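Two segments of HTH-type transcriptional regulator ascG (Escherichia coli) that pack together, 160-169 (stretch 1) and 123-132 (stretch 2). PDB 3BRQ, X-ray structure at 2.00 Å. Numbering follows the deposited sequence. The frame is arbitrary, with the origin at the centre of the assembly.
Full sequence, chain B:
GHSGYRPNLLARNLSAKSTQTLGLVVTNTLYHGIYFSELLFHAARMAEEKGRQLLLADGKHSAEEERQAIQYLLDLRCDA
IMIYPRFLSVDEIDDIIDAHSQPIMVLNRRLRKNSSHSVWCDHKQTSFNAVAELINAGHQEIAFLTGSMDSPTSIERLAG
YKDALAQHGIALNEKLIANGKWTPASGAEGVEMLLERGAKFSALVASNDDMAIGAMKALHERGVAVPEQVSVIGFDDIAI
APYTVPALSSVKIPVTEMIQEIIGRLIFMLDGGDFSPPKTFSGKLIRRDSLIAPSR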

ATOM      1  N   GLY B 160      -7.747 -11.144  21.109  1.00 18.98           N
ATOM      2  CA  GLY B 160      -8.586 -12.216  20.569  1.00 19.71           C
ATOM      3  C   GLY B 160      -7.853 -13.547  20.575  1.00 20.64           C
ATOM      4  O   GLY B 160      -8.449 -14.576  20.803  1.00 20.50           O
ATOM      5  N   TYR B 161      -6.558 -13.536  20.255  1.00 20.57           N
ATOM      6  CA  TYR B 161      -5.710 -14.683  20.512  1.00 19.41           C
ATOM      7  C   TYR B 161      -5.756 -15.158  21.995  1.00 19.86           C
ATOM      8  O   TYR B 161      -5.971 -16.334  22.231  1.00 21.19           O
ATOM      9  CB  TYR B 161      -4.286 -14.353  20.066  1.00 20.30           C
ATOM     10  CG  TYR B 161      -3.217 -15.339  20.500  1.00 19.40           C
ATOM     11  CD1 TYR B 161      -3.038 -16.557  19.822  1.00 16.47           C
ATOM     12  CD2 TYR B 161      -2.371 -15.048  21.568  1.00 18.53           C
ATOM     13  CE1 TYR B 161      -2.023 -17.462  20.210  1.00 19.17           C
ATOM     14  CE2 TYR B 161      -1.344 -15.937  21.953  1.00 18.47           C
ATOM     15  CZ  TYR B 161      -1.196 -17.139  21.292  1.00 17.48           C
ATOM     16  OH  TYR B 161      -0.191 -18.015  21.656  1.00 18.26           O
ATOM     17  N   LYS B 162      -5.471 -14.312  22.968  1.00 18.81           N
ATOM     18  CA  LYS B 162      -5.442 -14.779  24.371  1.00 20.86           C
ATOM     19  C   LYS B 162      -6.825 -15.300  24.775  1.00 21.01           C
ATOM     20  O   LYS B 162      -6.933 -16.329  25.472  1.00 22.69           O
ATOM     21  CB  LYS B 162      -5.038 -13.634  25.316  1.00 20.04           C
ATOM     22  CG  LYS B 162      -3.597 -13.112  25.030  1.00 21.68           C
ATOM     23  CD  LYS B 162      -3.273 -11.902  25.882  1.00 21.40           C
ATOM     24  CE  LYS B 162      -1.760 -11.682  26.067  1.00 25.45           C
ATOM     25  NZ  LYS B 162      -1.540 -10.303  26.663  1.00 29.43           N
ATOM     26  N   ASP B 163      -7.882 -14.610  24.336  1.00 21.85           N
ATOM     27  CA  ASP B 163      -9.272 -15.065  24.699  1.00 23.32           C
ATOM     28  C   ASP B 163      -9.614 -16.438  24.113  1.00 21.97           C
ATOM     29  O   ASP B 163     -10.228 -17.249  24.793  1.00 22.51           O
ATOM     30  CB  ASP B 163     -10.322 -14.018  24.306  1.00 23.36           C
ATOM     31  CG  ASP B 163     -11.726 -14.256  24.981  1.00 30.83           C
ATOM     32  OD1 ASP B 163     -11.836 -14.777  26.132  1.00 30.85           O
ATOM     33  OD2 ASP B 163     -12.727 -13.865  24.347  1.00 38.02           O
ATOM     34  N   ALA B 164      -9.255 -16.682  22.849  1.00 21.72           N
ATOM     35  CA  ALA B 164      -9.443 -17.981  22.204  1.00 22.12           C
ATOM     36  C   ALA B 164      -8.708 -19.118  22.915  1.00 23.24           C
ATOM     37  O   ALA B 164      -9.318 -20.172  23.174  1.00 22.20           O
ATOM     38  CB  ALA B 164      -9.065 -17.925  20.687  1.00 22.27           C
ATOM     39  N   LEU B 165      -7.444 -18.903  23.301  1.00 21.48           N
ATOM     40  CA  LEU B 165      -6.773 -19.889  24.147  1.00 23.11           C
ATOM     41  C   LEU B 165      -7.513 -20.116  25.474  1.00 23.71           C
ATOM     42  O   LEU B 165      -7.766 -21.254  25.863  1.00 22.46           O
ATOM     43  CB  LEU B 165      -5.363 -19.452  24.515  1.00 23.28           C
ATOM     44  CG  LEU B 165      -4.323 -19.186  23.449  1.00 24.29           C
ATOM     45  CD1 LEU B 165      -2.924 -19.158  24.082  1.00 25.00           C
ATOM     46  CD2 LEU B 165      -4.418 -20.180  22.318  1.00 24.10           C
ATOM     47  N   ALA B 166      -7.822 -19.044  26.175  1.00 23.86           N
ATOM     48  CA  ALA B 166      -8.344 -19.208  27.557  1.00 26.63           C
ATOM     49  C   ALA B 166      -9.731 -19.921  27.514  1.00 28.38           C
ATOM     50  O   ALA B 166     -10.012 -20.840  28.337  1.00 28.81           O
ATOM     51  CB  ALA B 166      -8.456 -17.862  28.248  1.00 26.14           C
ATOM     52  N   GLN B 167     -10.571 -19.507  26.560  1.00 29.17           N
ATOM     53  CA  GLN B 167     -11.887 -20.137  26.347  1.00 31.32           C
ATOM     54  C   GLN B 167     -11.834 -21.610  25.932  1.00 31.52           C
ATOM     55  O   GLN B 167     -12.792 -22.334  26.152  1.00 31.49           O
ATOM     56  CB  GLN B 167     -12.733 -19.345  25.350  1.00 31.85           C
ATOM     57  CG  GLN B 167     -13.341 -18.064  25.917  1.00 34.69           C
ATOM     58  CD  GLN B 167     -14.518 -17.561  25.081  1.00 42.04           C
ATOM     59  OE1 GLN B 167     -15.386 -18.345  24.656  1.00 44.69           O
ATOM     60  NE2 GLN B 167     -14.563 -16.242  24.848  1.00 45.10           N
ATOM     61  N   HIS B 168     -10.721 -22.064  25.365  1.00 31.57           N
ATOM     62  CA  HIS B 168     -10.559 -23.477  25.019  1.00 31.86           C
ATOM     63  C   HIS B 168      -9.686 -24.235  26.006  1.00 31.70           C
ATOM     64  O   HIS B 168      -9.242 -25.331  25.713  1.00 32.39           O
ATOM     65  CB  HIS B 168      -9.988 -23.637  23.617  1.00 32.06           C
ATOM     66  CG  HIS B 168     -10.890 -23.153  22.527  1.00 35.19           C
ATOM     67  ND1 HIS B 168     -11.080 -21.814  22.252  1.00 36.17           N
ATOM     68  CD2 HIS B 168     -11.637 -23.833  21.619  1.00 36.40           C
ATOM     69  CE1 HIS B 168     -11.909 -21.690  21.231  1.00 38.35           C
ATOM     70  NE2 HIS B 168     -12.266 -22.899  20.834  1.00 39.97           N
ATOM     71  N   GLY B 169      -9.450 -23.655  27.175  1.00 32.33           N
ATOM     72  CA  GLY B 169      -8.730 -24.330  28.255  1.00 32.52           C
ATOM     73  C   GLY B 169      -7.262 -24.547  27.921  1.00 32.21           C
ATOM     74  O   GLY B 169      -6.657 -25.539  28.358  1.00 32.24           O
TER
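Stretch 2 123-132: HKQTSFNAVA

Stretch 2 is helical throughout, from His123 to Ala132, with an unbroken series of i to i+4 backbone hydrogen bonds running from Ser127 N to His123 O (3.0 Å) through Ala132 N to Phe128 O (2.8 Å). Stretch 1 is helical from Gly160 to Gln167; His168, at phi/psi -103/15, is the first residue to leave helical values, and Gly169 follows with a positive phi of 68°. The N-to-C directions of the two helices differ by 46° (signed crossing angle -46°), so stretch 2 runs obliquely along stretch 1 in broadly the same sense. Their axes approach to 7.6 Å, a close packing for two helices.

The backbones come nearest at Gly160 and Phe128, whose CA atoms lie 4.2 Å apart. Two CA-H...O contacts mark this point: Gly160 CA to Lys124 O at 3.5 Å, with 144° at the hydrogen, and Phe128 CA to Gly160 O at 3.4 Å, with 137°. Glycine makes such proximity possible, since an ideal CB on Gly160 would fall 2.3 Å from Lys124 O and 2.9 Å from both Ser127 CB and Phe128 N. No conventional hydrogen bond links the stretches; the 520 Å² of buried surface, summed over both sides, rests on fit.

Phe128 contributes the largest share, 108 Å². Its CA-to-CB bond points sideways, but with chi1 at -176° (t) the ring reaches into a hole formed by Gly160, Asp163, Ala164 and Gln167. Ala164 CB lies over one face of this ring, 4.1 Å from the centroid and 18° off the normal, which identifies a CH-pi contact. Farther along the ring, Phe128 CE1 is 3.5 Å from Asp163 OD2 and 3.3 Å from Gln167 NE2. These two polar side chains are themselves joined by weak hydrogen bonds, the shorter from Gln167 NE2 to Asp163 OD2 at 3.0 Å.

Val131 packs beside this site, with its CG1 3.5 Å from Ala164 CB and 4.2 Å from Leu165 CD2. Its CG2 meets the edge of the Tyr161 ring, 3.9 Å from CD1. Toward the C-terminal end of both stretches, His168 CE1 lies 3.8 Å from Ala132 CB; the imidazole is held to its own helix by a hydrogen bond from His168 ND1 to Ala164 O (2.6 Å). Near the N-terminal part of stretch 2, Lys124 NZ stands 4.2 Å from Asp163 OD2, placing opposite charges near each other but beyond salt-bridge distance.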

ATOM      1  N   HIS B 123     -12.209  -6.493  15.309  1.00 22.82           N
ATOM      2  CA  HIS B 123     -10.905  -7.161  15.138  1.00 21.29           C
ATOM      3  C   HIS B 123     -10.609  -8.205  16.201  1.00 20.17           C
ATOM      4  O   HIS B 123     -10.044  -9.276  15.935  1.00 19.81           O
ATOM      5  CB  HIS B 123      -9.770  -6.130  15.190  1.00 22.40           C
ATOM      6  CG  HIS B 123      -9.802  -5.126  14.081  1.00 23.97           C
ATOM      7  ND1 HIS B 123      -9.766  -5.485  12.745  1.00 25.24           N
ATOM      8  CD2 HIS B 123      -9.836  -3.770  14.112  1.00 24.93           C
ATOM      9  CE1 HIS B 123      -9.767  -4.390  12.008  1.00 25.59           C
ATOM     10  NE2 HIS B 123      -9.810  -3.339  12.812  1.00 27.82           N
ATOM     11  N   LYS B 124     -10.955  -7.899  17.438  1.00 19.95           N
ATOM     12  CA  LYS B 124     -10.827  -8.915  18.453  1.00 19.05           C
ATOM     13  C   LYS B 124     -11.563 -10.219  18.089  1.00 18.58           C
ATOM     14  O   LYS B 124     -10.961 -11.313  18.094  1.00 19.60           O
ATOM     15  CB  LYS B 124     -11.251  -8.386  19.807  1.00 18.69           C
ATOM     16  CG  LYS B 124     -10.991  -9.393  20.903  1.00 20.65           C
ATOM     17  CD  LYS B 124     -11.677  -8.927  22.177  1.00 24.31           C
ATOM     18  CE  LYS B 124     -10.953  -9.565  23.307  1.00 28.70           C
ATOM     19  NZ  LYS B 124     -11.755  -9.805  24.551  1.00 33.03           N
ATOM     20  N   GLN B 125     -12.833 -10.105  17.731  1.00 18.67           N
ATOM     21  CA  GLN B 125     -13.616 -11.285  17.341  1.00 19.30           C
ATOM     22  C   GLN B 125     -13.032 -12.013  16.145  1.00 20.11           C
ATOM     23  O   GLN B 125     -12.945 -13.260  16.166  1.00 21.03           O
ATOM     24  CB  GLN B 125     -15.073 -10.924  17.026  1.00 20.49           C
ATOM     25  CG  GLN B 125     -16.021 -12.168  16.918  1.00 21.73           C
ATOM     26  CD  GLN B 125     -16.114 -12.976  18.214  1.00 25.74           C
ATOM     27  OE1 GLN B 125     -16.335 -12.411  19.286  1.00 28.62           O
ATOM     28  NE2 GLN B 125     -15.927 -14.303  18.124  1.00 24.18           N
ATOM     29  N   THR B 126     -12.583 -11.248  15.133  1.00 19.36           N
ATOM     30  CA  THR B 126     -11.988 -11.897  13.944  1.00 20.79           C
ATOM     31  C   THR B 126     -10.792 -12.691  14.339  1.00 19.52           C
ATOM     32  O   THR B 126     -10.547 -13.756  13.781  1.00 19.72           O
ATOM     33  CB  THR B 126     -11.551 -10.897  12.888  1.00 18.96           C
ATOM     34  OG1 THR B 126     -10.500 -10.090  13.437  1.00 27.53           O
ATOM     35  CG2 THR B 126     -12.689  -9.983  12.551  1.00 22.62           C
ATOM     36  N   SER B 127      -9.999 -12.176  15.297  1.00 19.64           N
ATOM     37  CA  SER B 127      -8.805 -12.917  15.675  1.00 18.88           C
ATOM     38  C   SER B 127      -9.222 -14.155  16.456  1.00 20.21           C
ATOM     39  O   SER B 127      -8.719 -15.263  16.207  1.00 22.29           O
ATOM     40  CB  SER B 127      -7.882 -12.026  16.506  1.00 16.53           C
ATOM     41  OG  SER B 127      -6.695 -12.709  16.818  1.00 18.09           O
ATOM     42  N   PHE B 128     -10.106 -13.946  17.425  1.00 21.05           N
ATOM     43  CA  PHE B 128     -10.663 -15.065  18.204  1.00 21.21           C
ATOM     44  C   PHE B 128     -11.128 -16.141  17.239  1.00 22.22           C
ATOM     45  O   PHE B 128     -10.749 -17.284  17.406  1.00 22.12           O
ATOM     46  CB  PHE B 128     -11.839 -14.605  19.037  1.00 20.83           C
ATOM     47  CG  PHE B 128     -12.403 -15.688  19.954  1.00 19.86           C
ATOM     48  CD1 PHE B 128     -12.158 -15.651  21.303  1.00 21.84           C
ATOM     49  CD2 PHE B 128     -13.200 -16.713  19.441  1.00 21.36           C
ATOM     50  CE1 PHE B 128     -12.716 -16.642  22.161  1.00 20.71           C
ATOM     51  CE2 PHE B 128     -13.751 -17.709  20.259  1.00 23.46           C
ATOM     52  CZ  PHE B 128     -13.495 -17.675  21.618  1.00 24.28           C
ATOM     53  N   ASN B 129     -11.853 -15.745  16.174  1.00 23.87           N
ATOM     54  CA  ASN B 129     -12.389 -16.722  15.199  1.00 23.89           C
ATOM     55  C   ASN B 129     -11.342 -17.490  14.436  1.00 24.65           C
ATOM     56  O   ASN B 129     -11.504 -18.676  14.242  1.00 24.46           O
ATOM     57  CB  ASN B 129     -13.309 -16.061  14.171  1.00 24.20           C
ATOM     58  CG  ASN B 129     -14.585 -15.600  14.746  1.00 24.69           C
ATOM     59  OD1 ASN B 129     -14.967 -15.922  15.884  1.00 23.60           O
ATOM     60  ND2 ASN B 129     -15.263 -14.804  13.972  1.00 24.66           N
ATOM     61  N   ALA B 130     -10.270 -16.819  14.009  1.00 24.15           N
ATOM     62  CA  ALA B 130      -9.164 -17.491  13.285  1.00 25.24           C
ATOM     63  C   ALA B 130      -8.402 -18.469  14.206  1.00 25.37           C
ATOM     64  O   ALA B 130      -8.194 -19.629  13.876  1.00 25.54           O
ATOM     65  CB  ALA B 130      -8.223 -16.425  12.646  1.00 24.13           C
ATOM     66  N   VAL B 131      -8.082 -18.026  15.414  1.00 25.05           N
ATOM     67  CA  VAL B 131      -7.448 -18.880  16.397  1.00 25.07           C
ATOM     68  C   VAL B 131      -8.346 -20.087  16.783  1.00 25.80           C
ATOM     69  O   VAL B 131      -7.844 -21.224  16.874  1.00 26.30           O
ATOM     70  CB  VAL B 131      -6.973 -18.077  17.656  1.00 25.35           C
ATOM     71  CG1 VAL B 131      -6.356 -19.007  18.763  1.00 24.37           C
ATOM     72  CG2 VAL B 131      -5.987 -16.958  17.251  1.00 23.75           C
ATOM     73  N   ALA B 132      -9.636 -19.852  16.990  1.00 26.19           N
ATOM     74  CA  ALA B 132     -10.586 -20.924  17.380  1.00 27.48           C
ATOM     75  C   ALA B 132     -10.665 -21.983  16.290  1.00 27.62           C
ATOM     76  O   ALA B 132     -10.792 -23.173  16.578  1.00 28.79           O
ATOM     77  CB  ALA B 132     -11.975 -20.363  17.682  1.00 26.91           C
TER